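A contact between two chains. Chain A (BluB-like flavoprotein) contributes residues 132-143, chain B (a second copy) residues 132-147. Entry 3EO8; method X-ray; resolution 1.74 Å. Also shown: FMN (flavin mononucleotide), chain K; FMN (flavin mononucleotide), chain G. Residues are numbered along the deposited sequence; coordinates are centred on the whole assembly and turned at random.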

# COMPACT_ATOMS: atom_id res chain seq x y z
N LEU A 132 0.35 4.97 -15.04
CA LEU A 132 0.78 3.82 -14.23
C LEU A 132 0.89 4.18 -12.75
O LEU A 132 0.70 3.32 -11.88
N PHE A 133 1.20 5.45 -12.46
CA PHE A 133 1.48 5.85 -11.10
C PHE A 133 0.26 6.28 -10.29
O PHE A 133 0.37 6.38 -9.06
N ILE A 134 -0.90 6.49 -10.93
CA ILE A 134 -2.13 6.79 -10.17
C ILE A 134 -2.51 5.62 -9.24
O ILE A 134 -3.26 5.80 -8.30
N ARG A 135 -2.02 4.42 -9.54
CA ARG A 135 -2.20 3.27 -8.67
C ARG A 135 -0.86 2.81 -8.10
O ARG A 135 -0.77 1.71 -7.58
N ASN A 136 0.11 3.72 -8.11
CA ASN A 136 1.46 3.50 -7.54
C ASN A 136 1.72 2.12 -6.90
O ASN A 136 1.59 1.94 -5.68
N PRO A 137 2.08 1.11 -7.73
CA PRO A 137 2.43 -0.22 -7.20
C PRO A 137 3.54 -0.22 -6.13
O PRO A 137 3.50 -1.00 -5.17
N GLY A 138 4.50 0.71 -6.22
CA GLY A 138 5.51 0.85 -5.16
C GLY A 138 4.91 1.13 -3.79
O GLY A 138 5.38 0.64 -2.76
N MSE A 139 3.88 1.95 -3.78
CA MSE A 139 3.26 2.33 -2.56
C MSE A 139 2.24 1.33 -2.11
O MSE A 139 2.03 1.16 -0.89
N GLN A 140 1.65 0.59 -3.06
CA GLN A 140 0.89 -0.57 -2.66
C GLN A 140 1.80 -1.54 -1.91
O GLN A 140 1.41 -2.13 -0.90
N SER A 141 3.01 -1.74 -2.43
CA SER A 141 4.00 -2.62 -1.81
C SER A 141 4.35 -2.13 -0.41
O SER A 141 4.38 -2.91 0.56
N LEU A 142 4.63 -0.84 -0.28
CA LEU A 142 4.94 -0.27 1.05
C LEU A 142 3.81 -0.51 2.06
O LEU A 142 4.04 -0.92 3.22
N GLY A 143 2.57 -0.30 1.60
CA GLY A 143 1.41 -0.56 2.45
C GLY A 143 1.30 -1.99 2.92
O GLY A 143 0.95 -2.26 4.10
N LEU B 132 3.66 15.27 -2.36
CA LEU B 132 2.84 14.46 -1.44
C LEU B 132 2.53 13.08 -2.02
O LEU B 132 2.37 12.11 -1.28
N PHE B 133 2.47 13.00 -3.35
CA PHE B 133 2.08 11.75 -4.05
C PHE B 133 3.23 10.80 -4.38
O PHE B 133 2.96 9.66 -4.73
N ILE B 134 4.49 11.21 -4.20
CA ILE B 134 5.59 10.27 -4.44
C ILE B 134 5.53 9.11 -3.43
O ILE B 134 6.10 8.03 -3.66
N ARG B 135 4.79 9.30 -2.33
CA ARG B 135 4.64 8.27 -1.28
C ARG B 135 3.14 7.93 -1.16
O ARG B 135 2.70 7.32 -0.19
N ASN B 136 2.40 8.27 -2.22
CA ASN B 136 0.97 8.00 -2.40
C ASN B 136 0.28 7.27 -1.25
O ASN B 136 0.14 6.03 -1.28
N PRO B 137 -0.16 8.04 -0.24
CA PRO B 137 -0.87 7.43 0.91
C PRO B 137 -2.13 6.66 0.50
O PRO B 137 -2.48 5.69 1.16
N GLY B 138 -2.78 7.07 -0.58
CA GLY B 138 -3.95 6.34 -1.08
C GLY B 138 -3.61 4.92 -1.49
O GLY B 138 -4.38 3.98 -1.29
N MSE B 139 -2.43 4.74 -2.07
CA MSE B 139 -2.02 3.41 -2.49
C MSE B 139 -1.39 2.63 -1.36
O MSE B 139 -1.46 1.42 -1.36
N GLN B 140 -0.79 3.30 -0.38
CA GLN B 140 -0.45 2.59 0.88
C GLN B 140 -1.68 1.98 1.49
O GLN B 140 -1.65 0.79 1.93
N SER B 141 -2.77 2.75 1.52
CA SER B 141 -4.03 2.27 2.07
C SER B 141 -4.51 1.07 1.28
O SER B 141 -4.88 0.07 1.85
N LEU B 142 -4.54 1.18 -0.05
CA LEU B 142 -4.99 0.04 -0.85
C LEU B 142 -4.13 -1.19 -0.52
O LEU B 142 -4.62 -2.29 -0.43
N GLY B 143 -2.81 -1.01 -0.41
CA GLY B 143 -1.93 -2.14 -0.13
C GLY B 143 -2.19 -2.80 1.22
O GLY B 143 -2.07 -4.02 1.34
N ALA B 144 -2.57 -2.01 2.22
CA ALA B 144 -2.96 -2.57 3.54
C ALA B 144 -4.19 -3.48 3.37
O ALA B 144 -4.26 -4.57 3.97
N ALA B 145 -5.15 -3.04 2.55
CA ALA B 145 -6.42 -3.79 2.34
C ALA B 145 -6.14 -5.08 1.57
O ALA B 145 -6.61 -6.18 1.92
N ILE B 146 -5.32 -4.96 0.54
CA ILE B 146 -5.00 -6.13 -0.27
C ILE B 146 -4.13 -7.13 0.52
O ILE B 146 -4.28 -8.32 0.36
N GLU B 147 -3.22 -6.64 1.35
CA GLU B 147 -2.46 -7.53 2.24
C GLU B 147 -3.36 -8.26 3.25
O GLU B 147 -3.14 -9.43 3.54

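This is a near-symmetric, close-packed crossing of two copies of the same helix, held by backbone-to-backbone contact at glycine and by selenomethionine packing, with no direct hydrogen bond between the stretches and three waters joining the loops before the helices. The helix axes approach to 6.5 Å and cross at -52°, an approach so tight that the usual layer of side chains cannot fit between them everywhere.

Glycine makes the approach possible. On G143(A) an ideal CB would point toward the partner and sit 2.0 Å from Q140(B) O; on G143(B) the equivalent atom would fall 2.1 Å from Q140(A) O. Both are outright clashes. With only hydrogen there, CA-H...O contacts form instead: G143(A) CA lies 3.4 Å from Q140(B) O, and G143(B) CA the same 3.4 Å from Q140(A) O. A second CA-H...O pair lies nearer the helix starts, with Q140(A) CA 3.3 Å from M139(B) O and Q140(B) CA 3.4 Å from M139(A) O.

M139(A) and M139(B) are the main side chains pointing in. Both copies, modelled as selenomethionine, take m at chi1 and m at chi2, with chi3 between wells. Their CB atoms meet at 4.0 Å, M139(A) CB to M139(B) CB, and from there each chain extends over the partner's loop. M139(A) SE reaches R135(B) CA at 3.6 Å and M139(A) CE comes 3.7 Å from I134(B) O; in return M139(B) CG lies 3.5 Å from R135(A) C. The arginine and isoleucine side chains themselves start away from the contact, so the loop backbone supplies much of this surface.

N136(A) and N136(B) combine two roles. Each is the N-cap of its helix, chi1 t, and its OD1 accepts from a backbone amide: M139(A) N to N136(A) OD1 is 3.2 Å, M139(B) N to N136(B) OD1 is 3.0 Å. The two CB atoms, N136(A) CB and N136(B) CB, pack at 4.0 Å, while the amide nitrogens serve water. Water 1 accepts from N136(A) ND2 and N136(B) ND2 and donates to F133(A) O and F133(B) O, filling four polar sites at once. Water 2 bridges N136(B) ND2 to I134(A) O, and water 3 bridges N136(A) ND2 to I134(B) O.

Q140(A) and Q140(B) leave their CA atoms sideways, with chi1 m and chi2 t. Each amide ties back to its own loop, Q140(A) NE2 to R135(A) O and Q140(B) NE2 to R135(B) O, each 2.8 Å. Thus held, the end of the side chain packs on L142(B) or L142(A), both chi1 t and chi2 p: Q140(A) CD to L142(B) CD2 and Q140(B) CD to L142(A) CD2 are both 3.9 Å. I146(B) adds its CD1, 3.7 Å from Q140(A) OE1.

S141(A) and S141(B) point away from the partner; S141(A) OG donates to P137(A) O at 2.9 Å and S141(B) OG to P137(B) O at 2.8 Å, and the same hydroxyls lie by the flavins: S141(A) OG is 3.7 Å from C8M of FMN (chain K), and S141(B) OG 3.7 Å from C8M of FMN (chain G).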

# COMPACT_ATOMS: atom_id res chain seq x y z
CB LEU A 132 2.12 3.24 -14.74
CG LEU A 132 2.12 2.83 -16.23
CD1 LEU A 132 3.53 2.56 -16.75
CD2 LEU A 132 1.18 1.62 -16.42
CB PHE A 133 2.54 6.94 -11.08
CG PHE A 133 3.90 6.46 -11.49
CD1 PHE A 133 4.73 5.86 -10.57
CD2 PHE A 133 4.37 6.66 -12.79
CE1 PHE A 133 5.98 5.42 -10.92
CE2 PHE A 133 5.64 6.22 -13.15
CZ PHE A 133 6.43 5.59 -12.20
CB ILE A 134 -3.32 7.23 -11.06
CG1 ILE A 134 -3.89 6.08 -11.90
CG2 ILE A 134 -2.96 8.40 -11.93
CD1 ILE A 134 -5.24 6.46 -12.57
CB ARG A 135 -2.92 2.13 -9.42
CG ARG A 135 -2.20 1.60 -10.60
CD ARG A 135 -2.58 2.31 -11.89
NE ARG A 135 -3.98 2.08 -12.23
CZ ARG A 135 -4.60 2.60 -13.28
NH1 ARG A 135 -3.96 3.36 -14.16
NH2 ARG A 135 -5.89 2.32 -13.50
CB ASN A 136 1.78 4.61 -6.53
CG ASN A 136 3.24 4.89 -6.44
OD1 ASN A 136 4.04 3.96 -6.29
ND2 ASN A 136 3.61 6.15 -6.59
CB PRO A 137 2.74 -1.02 -8.47
CG PRO A 137 1.89 -0.34 -9.54
CD PRO A 137 2.08 1.12 -9.20
CB MSE A 139 2.70 3.74 -2.64
CG MSE A 139 3.80 4.75 -2.86
SE MSE A 139 5.26 4.70 -1.53
CE MSE A 139 6.71 4.45 -2.77
CB GLN A 140 0.27 -1.26 -3.86
CG GLN A 140 -0.80 -0.50 -4.61
CD GLN A 140 -1.51 -1.37 -5.62
OE1 GLN A 140 -1.85 -2.49 -5.33
NE2 GLN A 140 -1.73 -0.85 -6.81
CB SER A 141 5.27 -2.71 -2.66
OG SER A 141 5.00 -3.17 -4.00
CB LEU A 142 5.24 1.22 0.94
CG LEU A 142 5.73 1.87 2.24
CD1 LEU A 142 7.08 1.24 2.66
CD2 LEU A 142 5.87 3.38 2.10
CB LEU B 132 1.53 15.19 -1.12
CG LEU B 132 1.66 16.55 -0.43
CD1 LEU B 132 0.30 17.19 -0.26
CD2 LEU B 132 2.44 16.43 0.88
CB PHE B 133 1.32 12.07 -5.33
CG PHE B 133 -0.02 12.70 -5.08
CD1 PHE B 133 -1.13 11.91 -4.80
CD2 PHE B 133 -0.17 14.07 -5.11
CE1 PHE B 133 -2.38 12.48 -4.57
CE2 PHE B 133 -1.44 14.66 -4.86
CZ PHE B 133 -2.53 13.84 -4.58
CB ILE B 134 7.00 10.96 -4.50
CG1 ILE B 134 7.42 11.51 -3.12
CG2 ILE B 134 7.04 12.09 -5.62
CD1 ILE B 134 8.92 11.78 -3.06
CB ARG B 135 5.20 8.70 0.06
CG ARG B 135 4.63 9.97 0.65
CD ARG B 135 5.34 11.23 0.29
NE ARG B 135 6.69 11.28 0.82
CZ ARG B 135 7.54 12.28 0.65
NH1 ARG B 135 7.19 13.34 -0.08
NH2 ARG B 135 8.73 12.22 1.19
CB ASN B 136 0.74 7.23 -3.72
CG ASN B 136 -0.65 7.42 -4.26
OD1 ASN B 136 -1.66 7.31 -3.52
ND2 ASN B 136 -0.74 7.78 -5.55
CB PRO B 137 -1.20 8.63 1.80
CG PRO B 137 -0.11 9.62 1.50
CD PRO B 137 0.06 9.48 -0.01
CB MSE B 139 -1.12 3.46 -3.71
CG MSE B 139 -1.82 4.01 -4.94
SE MSE B 139 -3.56 3.11 -5.31
CE MSE B 139 -4.86 4.50 -5.03
CB GLN B 140 0.21 3.56 1.88
CG GLN B 140 1.57 4.07 1.45
CD GLN B 140 2.30 4.81 2.57
OE1 GLN B 140 2.35 4.34 3.67
NE2 GLN B 140 2.87 5.98 2.25
CB SER B 141 -5.09 3.38 2.05
OG SER B 141 -4.61 4.59 2.60
CB LEU B 142 -4.90 0.36 -2.34
CG LEU B 142 -5.47 -0.75 -3.24
CD1 LEU B 142 -6.95 -0.87 -2.92
CD2 LEU B 142 -5.23 -0.47 -4.72
CB ALA B 144 -3.26 -1.41 4.57
CB ALA B 145 -7.44 -2.92 1.59
CB ILE B 146 -4.32 -5.77 -1.56
CG1 ILE B 146 -5.25 -4.93 -2.43
CG2 ILE B 146 -3.94 -7.08 -2.33
CD1 ILE B 146 -4.63 -4.44 -3.74
CB GLU B 147 -1.30 -6.76 2.93
CG GLU B 147 -0.35 -7.65 3.79
CD GLU B 147 0.44 -8.69 2.99
OE1 GLU B 147 0.27 -8.78 1.75
OE2 GLU B 147 1.24 -9.41 3.62
N1 FMN K . 3.65 -10.87 -9.52
C2 FMN K . 3.43 -11.21 -10.84
O2 FMN K . 3.73 -12.34 -11.24
N3 FMN K . 2.88 -10.29 -11.71
C4 FMN K . 2.54 -9.02 -11.29
O4 FMN K . 1.94 -8.27 -12.07
C4A FMN K . 2.79 -8.65 -9.98
N5 FMN K . 2.49 -7.39 -9.49
C5A FMN K . 2.69 -7.05 -8.17
C6 FMN K . 2.32 -5.79 -7.68
C7 FMN K . 2.54 -5.46 -6.35
C7M FMN K . 1.87 -4.21 -5.83
C8 FMN K . 3.04 -6.41 -5.47
C8M FMN K . 2.89 -6.22 -3.96
C9 FMN K . 3.41 -7.67 -5.96
C9A FMN K . 3.21 -8.01 -7.29
N10 FMN K . 3.58 -9.24 -7.78
C10 FMN K . 3.33 -9.59 -9.09
C1' FMN K . 4.26 -10.26 -6.91
C2' FMN K . 5.77 -10.06 -6.73
O2' FMN K . 6.50 -10.43 -7.93
C3' FMN K . 6.27 -10.89 -5.52
O3' FMN K . 5.64 -10.46 -4.33
C4' FMN K . 7.79 -10.81 -5.30
O4' FMN K . 8.53 -11.28 -6.39
C5' FMN K . 8.21 -11.67 -4.12
O5' FMN K . 7.83 -13.01 -4.29
P FMN K . 6.86 -13.69 -3.18
O1P FMN K . 6.59 -15.12 -3.58
O2P FMN K . 5.60 -12.85 -3.15
O3P FMN K . 7.55 -13.67 -1.84
N1 FMN G . -4.05 8.62 11.28
C2 FMN G . -3.61 9.78 11.87
O2 FMN G . -4.02 10.16 12.97
N3 FMN G . -2.66 10.54 11.24
C4 FMN G . -2.17 10.23 10.00
O4 FMN G . -1.30 10.95 9.48
C4A FMN G . -2.62 9.05 9.40
N5 FMN G . -2.11 8.68 8.17
C5A FMN G . -2.52 7.50 7.58
C6 FMN G . -1.96 7.15 6.37
C7 FMN G . -2.35 5.96 5.76
C7M FMN G . -1.45 5.44 4.69
C8 FMN G . -3.26 5.12 6.41
C8M FMN G . -3.38 3.69 5.98
C9 FMN G . -3.80 5.49 7.63
C9A FMN G . -3.43 6.67 8.24
N10 FMN G . -3.98 7.09 9.45
C10 FMN G . -3.53 8.24 10.06
C1' FMN G . -5.04 6.29 10.16
C2' FMN G . -6.44 6.50 9.57
O2' FMN G . -6.96 7.75 9.98
C3' FMN G . -7.35 5.38 10.07
O3' FMN G . -6.85 4.14 9.59
C4' FMN G . -8.82 5.52 9.71
O4' FMN G . -9.38 6.69 10.28
C5' FMN G . -9.58 4.29 10.23
O5' FMN G . -9.47 4.24 11.64
P FMN G . -8.97 2.87 12.35
O1P FMN G . -8.96 3.06 13.84
O2P FMN G . -7.57 2.64 11.82
O3P FMN G . -9.83 1.68 11.95
O HOH W 1 1.74 8.34 -7.12
O HOH W 2 -3.35 8.16 -6.89
O HOH W 3 6.46 7.01 -6.23